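PDB 4M7O: iron-binding protein from Staphylococcus epidermidis, which probably binds iron, or an iron complex, as the solute-binding component of an uptake system. Local coordinates for residues Asp196-Lys199 and Gly200-Val204; Glu250-Gly254 and Asp255-Arg259. All coordinates share one frame; numbering follows the deposited sequence.

Interaction 1 of 2, residues Asp196-Lys199 and Gly200-Val204; sequences DDVK and GWKSV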
ATOM      1  N   ASP A 196      -9.200 -17.388   0.626  1.00 51.15           N
ATOM      2  CA  ASP A 196      -8.972 -17.141   2.044  1.00 54.98           C
ATOM      3  C   ASP A 196      -8.288 -18.333   2.702  1.00 52.08           C
ATOM      4  O   ASP A 196      -7.848 -18.241   3.852  1.00 61.43           O
ATOM      5  CB  ASP A 196     -10.275 -16.781   2.773  1.00 66.04           C
ATOM      6  CG  ASP A 196     -11.344 -17.863   2.659  1.00 83.38           C
ATOM      7  OD1 ASP A 196     -11.035 -18.995   2.224  1.00 84.69           O
ATOM      8  OD2 ASP A 196     -12.508 -17.583   3.025  1.00 95.03           O
ATOM      9  N   ASP A 197      -8.192 -19.438   1.959  1.00 46.61           N
ATOM     10  CA  ASP A 197      -7.524 -20.646   2.439  1.00 51.28           C
ATOM     11  C   ASP A 197      -5.998 -20.619   2.286  1.00 55.31           C
ATOM     12  O   ASP A 197      -5.312 -21.501   2.801  1.00 61.88           O
ATOM     13  CB  ASP A 197      -8.101 -21.902   1.769  1.00 55.23           C
ATOM     14  CG  ASP A 197      -7.938 -21.899   0.250  1.00 56.18           C
ATOM     15  OD1 ASP A 197      -8.000 -20.817  -0.368  1.00 54.10           O
ATOM     16  OD2 ASP A 197      -7.764 -22.992  -0.330  1.00 56.11           O
ATOM     17  N   VAL A 198      -5.466 -19.619   1.586  1.00 52.32           N
ATOM     18  CA  VAL A 198      -4.011 -19.487   1.452  1.00 49.44           C
ATOM     19  C   VAL A 198      -3.500 -18.237   2.177  1.00 47.25           C
ATOM     20  O   VAL A 198      -4.282 -17.350   2.516  1.00 47.06           O
ATOM     21  CB  VAL A 198      -3.559 -19.454  -0.024  1.00 50.55           C
ATOM     22  CG1 VAL A 198      -4.181 -20.610  -0.795  1.00 53.36           C
ATOM     23  CG2 VAL A 198      -3.931 -18.130  -0.673  1.00 45.75           C
ATOM     24  N   LYS A 199      -2.190 -18.172   2.411  1.00 43.07           N
ATOM     25  CA  LYS A 199      -1.589 -17.038   3.110  1.00 47.22           C
ATOM     26  C   LYS A 199      -0.531 -16.321   2.268  1.00 46.42           C
ATOM     27  O   LYS A 199       0.267 -16.959   1.576  1.00 45.37           O
ATOM     28  CB  LYS A 199      -0.982 -17.488   4.444  1.00 53.36           C
ATOM     29  CG  LYS A 199      -2.004 -17.976   5.460  1.00 60.76           C
ATOM     30  CD  LYS A 199      -1.369 -18.200   6.828  1.00 66.55           C
ATOM     31  CE  LYS A 199      -2.415 -18.599   7.864  1.00 72.41           C
ATOM     32  NZ  LYS A 199      -1.838 -18.689   9.233  1.00 74.29           N
ATOM     33  N   GLY A 200      -0.531 -14.991   2.332  1.00 42.84           N
ATOM     34  CA  GLY A 200       0.401 -14.188   1.557  1.00 38.37           C
ATOM     35  C   GLY A 200       0.089 -14.256   0.073  1.00 38.71           C
ATOM     36  O   GLY A 200      -1.059 -14.476  -0.321  1.00 39.84           O
ATOM     37  N   TRP A 201       1.116 -14.065  -0.746  1.00 38.58           N
ATOM     38  CA  TRP A 201       0.980 -14.103  -2.198  1.00 38.92           C
ATOM     39  C   TRP A 201       1.345 -15.507  -2.666  1.00 38.36           C
ATOM     40  O   TRP A 201       2.433 -15.987  -2.375  1.00 41.96           O
ATOM     41  CB  TRP A 201       1.912 -13.049  -2.848  1.00 39.20           C
ATOM     42  CG  TRP A 201       1.401 -11.627  -2.707  1.00 39.24           C
ATOM     43  CD1 TRP A 201       0.541 -11.167  -1.754  1.00 41.88           C
ATOM     44  CD2 TRP A 201       1.688 -10.501  -3.559  1.00 41.23           C
ATOM     45  NE1 TRP A 201       0.287  -9.834  -1.945  1.00 46.07           N
ATOM     46  CE2 TRP A 201       0.980  -9.396  -3.043  1.00 46.69           C
ATOM     47  CE3 TRP A 201       2.472 -10.320  -4.702  1.00 41.77           C
ATOM     48  CZ2 TRP A 201       1.032  -8.122  -3.631  1.00 42.08           C
ATOM     49  CZ3 TRP A 201       2.524  -9.055  -5.285  1.00 45.74           C
ATOM     50  CH2 TRP A 201       1.812  -7.972  -4.746  1.00 44.26           C
ATOM     51  N   LYS A 202       0.431 -16.175  -3.371  1.00 35.69           N
ATOM     52  CA  LYS A 202       0.683 -17.528  -3.857  1.00 38.78           C
ATOM     53  C   LYS A 202       0.287 -17.674  -5.318  1.00 38.15           C
ATOM     54  O   LYS A 202      -0.711 -17.102  -5.757  1.00 35.32           O
ATOM     55  CB  LYS A 202      -0.095 -18.550  -3.011  1.00 50.84           C
ATOM     56  CG  LYS A 202       0.395 -18.647  -1.570  1.00 61.54           C
ATOM     57  CD  LYS A 202       1.891 -18.973  -1.517  1.00 66.43           C
ATOM     58  CE  LYS A 202       2.486 -18.702  -0.138  1.00 67.51           C
ATOM     59  NZ  LYS A 202       1.937 -19.624   0.890  1.00 70.24           N
ATOM     60  N   SER A 203       1.061 -18.440  -6.082  1.00 34.61           N
ATOM     61  CA  SER A 203       0.606 -18.794  -7.426  1.00 35.02           C
ATOM     62  C   SER A 203      -0.574 -19.770  -7.374  1.00 38.61           C
ATOM     63  O   SER A 203      -0.620 -20.674  -6.531  1.00 41.94           O
ATOM     64  CB  SER A 203       1.742 -19.390  -8.249  1.00 33.75           C
ATOM     65  OG  SER A 203       2.082 -20.672  -7.771  1.00 44.09           O
ATOM     66  N   VAL A 204      -1.522 -19.586  -8.285  1.00 35.18           N
ATOM     67  CA  VAL A 204      -2.677 -20.469  -8.399  1.00 37.69           C
ATOM     68  C   VAL A 204      -2.864 -20.822  -9.864  1.00 41.49           C
ATOM     69  O   VAL A 204      -2.569 -20.008 -10.740  1.00 39.79           O
ATOM     70  CB  VAL A 204      -3.955 -19.795  -7.858  1.00 39.81           C
ATOM     71  CG1 VAL A 204      -3.880 -19.683  -6.351  1.00 43.81           C
ATOM     72  CG2 VAL A 204      -4.139 -18.400  -8.477  1.00 36.82           C
TER
HETATM   73  O   HOH W   1      -0.764 -20.596   2.163  1.00 51.40           O
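Lys-202 reaches back over the turn that precedes it and sets its ammonium beside the backbone of Lys-199, three residues earlier. The polar part of the contact is a small ring. NZ of Lys-202 donates a weak hydrogen bond to O of Lys-199 at 3.2 Å, and CE of Lys-202 comes within 3.3 Å of the same O. A water accepts from N of Lys-199 at 2.8 Å and, more weakly, from NZ of Lys-202 at 3.1 Å, so the ammonium is joined to both the carbonyl and the amide of the same residue. Bends at chi2 (-56°) and chi4 (66°) fold the lysine chain round to this position instead of letting it extend into solvent. The apolar part is slight: CG of Lys-202 approaches CB of Val-198 at 4.3 Å, the methylene meeting the valine at its branch point. The backbone part turns on Gly-200, whose positive phi of 69° lets the chain bend sharply just before strand 201-203. Gly-200 also bonds through its backbone to Gly-177 and Lys-178, and Lys-202 to Thr-175, which places the turn at the head of the antiparallel pairing with strand 174-176 in the mixed sheet. The side chain of Trp-201 points away from the turn and packs on Val-167 and Ala-176. With every touching residue at least partly exposed and both ammonium bonds weak, the lysine probably adds only a modest, solvent-assisted electrostatic tie to a turn whose course is set mainly by its backbone.

Interaction 2 of 2, residues Glu250-Gly254 and Asp255-Arg259; sequences ETVDG and DEVSR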
ATOM      1  N   GLU A 250     -12.343  -5.872 -13.058  1.00 33.83           N
ATOM      2  CA  GLU A 250     -11.863  -4.521 -12.745  1.00 34.47           C
ATOM      3  C   GLU A 250     -10.353  -4.507 -12.542  1.00 36.09           C
ATOM      4  O   GLU A 250      -9.738  -5.550 -12.330  1.00 35.01           O
ATOM      5  CB  GLU A 250     -12.546  -3.976 -11.483  1.00 39.12           C
ATOM      6  CG  GLU A 250     -14.059  -4.170 -11.428  1.00 47.28           C
ATOM      7  CD  GLU A 250     -14.823  -3.189 -12.305  1.00 57.84           C
ATOM      8  OE1 GLU A 250     -14.241  -2.163 -12.719  1.00 56.97           O
ATOM      9  OE2 GLU A 250     -16.017  -3.444 -12.579  1.00 70.51           O
ATOM     10  N   THR A 251      -9.760  -3.319 -12.613  1.00 33.30           N
ATOM     11  CA  THR A 251      -8.335  -3.182 -12.350  1.00 39.38           C
ATOM     12  C   THR A 251      -8.102  -2.084 -11.355  1.00 39.01           C
ATOM     13  O   THR A 251      -8.841  -1.101 -11.307  1.00 40.36           O
ATOM     14  CB  THR A 251      -7.545  -2.817 -13.593  1.00 42.50           C
ATOM     15  OG1 THR A 251      -7.938  -1.512 -14.032  1.00 50.43           O
ATOM     16  CG2 THR A 251      -7.812  -3.817 -14.685  1.00 48.78           C
ATOM     17  N   VAL A 252      -7.048  -2.240 -10.575  1.00 33.42           N
ATOM     18  CA  VAL A 252      -6.681  -1.214  -9.617  1.00 38.33           C
ATOM     19  C   VAL A 252      -5.153  -1.138  -9.606  1.00 37.30           C
ATOM     20  O   VAL A 252      -4.491  -2.095 -10.032  1.00 30.27           O
ATOM     21  CB  VAL A 252      -7.312  -1.578  -8.257  1.00 46.91           C
ATOM     22  CG1 VAL A 252      -6.414  -2.525  -7.444  1.00 37.09           C
ATOM     23  CG2 VAL A 252      -7.693  -0.348  -7.508  1.00 54.33           C
ATOM     24  N   ASP A 253      -4.587  -0.003  -9.202  1.00 33.54           N
ATOM     25  CA  ASP A 253      -3.136   0.090  -9.009  1.00 31.62           C
ATOM     26  C   ASP A 253      -2.853  -0.291  -7.562  1.00 31.67           C
ATOM     27  O   ASP A 253      -3.024   0.531  -6.647  1.00 32.60           O
ATOM     28  CB  ASP A 253      -2.621   1.509  -9.288  1.00 37.63           C
ATOM     29  CG  ASP A 253      -1.089   1.600  -9.267  1.00 48.14           C
ATOM     30  OD1 ASP A 253      -0.429   0.940  -8.426  1.00 40.80           O
ATOM     31  OD2 ASP A 253      -0.532   2.345 -10.100  1.00 61.77           O
ATOM     32  N   GLY A 254      -2.414  -1.533  -7.365  1.00 33.26           N
ATOM     33  CA  GLY A 254      -2.331  -2.128  -6.044  1.00 31.59           C
ATOM     34  C   GLY A 254      -1.436  -1.357  -5.106  1.00 31.57           C
ATOM     35  O   GLY A 254      -1.755  -1.202  -3.919  1.00 31.89           O
ATOM     36  N   ASP A 255      -0.320  -0.870  -5.641  1.00 31.39           N
ATOM     37  CA  ASP A 255       0.616  -0.080  -4.853  1.00 36.66           C
ATOM     38  C   ASP A 255       0.008   1.251  -4.406  1.00 34.55           C
ATOM     39  O   ASP A 255       0.292   1.725  -3.311  1.00 31.49           O
ATOM     40  CB  ASP A 255       1.929   0.147  -5.618  1.00 51.04           C
ATOM     41  CG  ASP A 255       2.748  -1.134  -5.780  1.00 58.05           C
ATOM     42  OD1 ASP A 255       2.525  -2.102  -5.009  1.00 50.87           O
ATOM     43  OD2 ASP A 255       3.625  -1.166  -6.676  1.00 66.01           O
ATOM     44  N   GLU A 256      -0.820   1.857  -5.248  1.00 27.59           N
ATOM     45  CA  GLU A 256      -1.529   3.064  -4.834  1.00 37.89           C
ATOM     46  C   GLU A 256      -2.609   2.774  -3.787  1.00 35.70           C
ATOM     47  O   GLU A 256      -2.581   3.339  -2.698  1.00 34.51           O
ATOM     48  CB  GLU A 256      -2.132   3.804  -6.030  1.00 39.67           C
ATOM     49  CG  GLU A 256      -1.118   4.592  -6.832  1.00 58.99           C
ATOM     50  CD  GLU A 256      -0.320   5.564  -5.974  1.00 66.59           C
ATOM     51  OE1 GLU A 256       0.923   5.436  -5.940  1.00 71.68           O
ATOM     52  OE2 GLU A 256      -0.932   6.454  -5.338  1.00 66.12           O
ATOM     53  N   VAL A 257      -3.542   1.879  -4.086  1.00 30.89           N
ATOM     54  CA  VAL A 257      -4.639   1.671  -3.139  1.00 31.36           C
ATOM     55  C   VAL A 257      -4.194   1.108  -1.795  1.00 30.78           C
ATOM     56  O   VAL A 257      -4.826   1.379  -0.776  1.00 37.10           O
ATOM     57  CB  VAL A 257      -5.785   0.810  -3.716  1.00 38.05           C
ATOM     58  CG1 VAL A 257      -6.189   1.346  -5.051  1.00 40.75           C
ATOM     59  CG2 VAL A 257      -5.356  -0.620  -3.822  1.00 34.90           C
ATOM     60  N   SER A 258      -3.110   0.338  -1.780  1.00 28.85           N
ATOM     61  CA  SER A 258      -2.660  -0.255  -0.531  1.00 34.31           C
ATOM     62  C   SER A 258      -1.519   0.538   0.106  1.00 35.62           C
ATOM     63  O   SER A 258      -0.834   0.034   0.998  1.00 29.53           O
ATOM     64  CB  SER A 258      -2.257  -1.725  -0.726  1.00 33.83           C
ATOM     65  OG  SER A 258      -1.026  -1.851  -1.412  1.00 45.08           O
ATOM     66  N   ARG A 259      -1.310   1.776  -0.340  1.00 33.94           N
ATOM     67  CA  ARG A 259      -0.244   2.582   0.250  1.00 27.93           C
ATOM     68  C   ARG A 259      -0.548   2.809   1.726  1.00 30.77           C
ATOM     69  O   ARG A 259      -1.589   3.393   2.071  1.00 31.79           O
ATOM     70  CB  ARG A 259      -0.096   3.930  -0.456  1.00 25.36           C
ATOM     71  CG  ARG A 259       1.027   4.796   0.135  1.00 25.67           C
ATOM     72  CD  ARG A 259       1.149   6.123  -0.593  1.00 29.14           C
ATOM     73  NE  ARG A 259       1.573   5.967  -1.986  1.00 30.73           N
ATOM     74  CZ  ARG A 259       1.961   6.981  -2.762  1.00 43.56           C
ATOM     75  NH1 ARG A 259       1.960   8.230  -2.291  1.00 41.50           N
ATOM     76  NH2 ARG A 259       2.346   6.752  -4.010  1.00 41.41           N
TER
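With CG of Asp-253 set opposite its own backbone N (chi1 -173°), the carboxylate swings forward over the start of helix 254-257, toward Glu-256; at the far end, a chi1 of 73° turns OG of Ser-258 back onto the carbonyl of Gly-254. Asp-253 is the N-cap: its OD1 accepts a weak bond from N of Glu-256 at 3.3 Å, while its main-chain O takes N of Val-257 at 2.9 Å in a nearly straight bond (167° at the hydrogen). The side chains of Asp-253 and Glu-256 pass each other at a slant, their CG atoms 3.9 Å apart and their carboxylate planes almost perpendicular. Two donors of Ser-258 grip O of Gly-254, OG at 2.7 Å and N at 3.0 Å, approaching from opposite faces of the carbonyl plane. On the apolar side of the helix start, CG2 of Val-252 meets CG1 of Val-257 tip to tip at 3.3 Å, closer than usual for two methyl groups, and Val-257 also rests on Phe-182 of helix 181-188. Beyond the helix, NH2 of Arg-259 forms a salt bridge with OE1 of Glu-256 at 2.7 Å, though the hydrogen bond within it is weak, being strongly bent, and OE2 of Glu-256 lies above the guanidinium near its rim. NH1 of the same arginine pairs with Glu-34 and Asp-53, on the lobe built around the parallel sheet. The Asp-253 carboxylate takes the place of a missing acceptor at the amino end, while Ser-258 OG adds a second donor to a carbonyl that already has its helical partner. The amino end probably favours the negative charge of Asp-253, partly offsetting repulsion from nearby Asp-255 and Glu-256, while Arg-259 balances acids contributed by both lobes.

Past strand 192-193 the chain enters interaction 1, which closes the turn leading into strand 201-203. It then runs through helix 206-212, strand 216-219 and two further helices to strand 249-251, where interaction 2 opens and caps the helix that follows. The two contacts come in series, neither nested nor crossing. Both reach the mixed sheet: strand 201-203 pairs antiparallel with 174-176, and strand 249-251 runs parallel to 216-219. Their centres lie about 18 Å apart and their nearest atoms about 6 Å, without touching. Interaction 1 stays on the surface of this lobe, whereas residues 255-259 continue toward the other one, joining it through Arg-259.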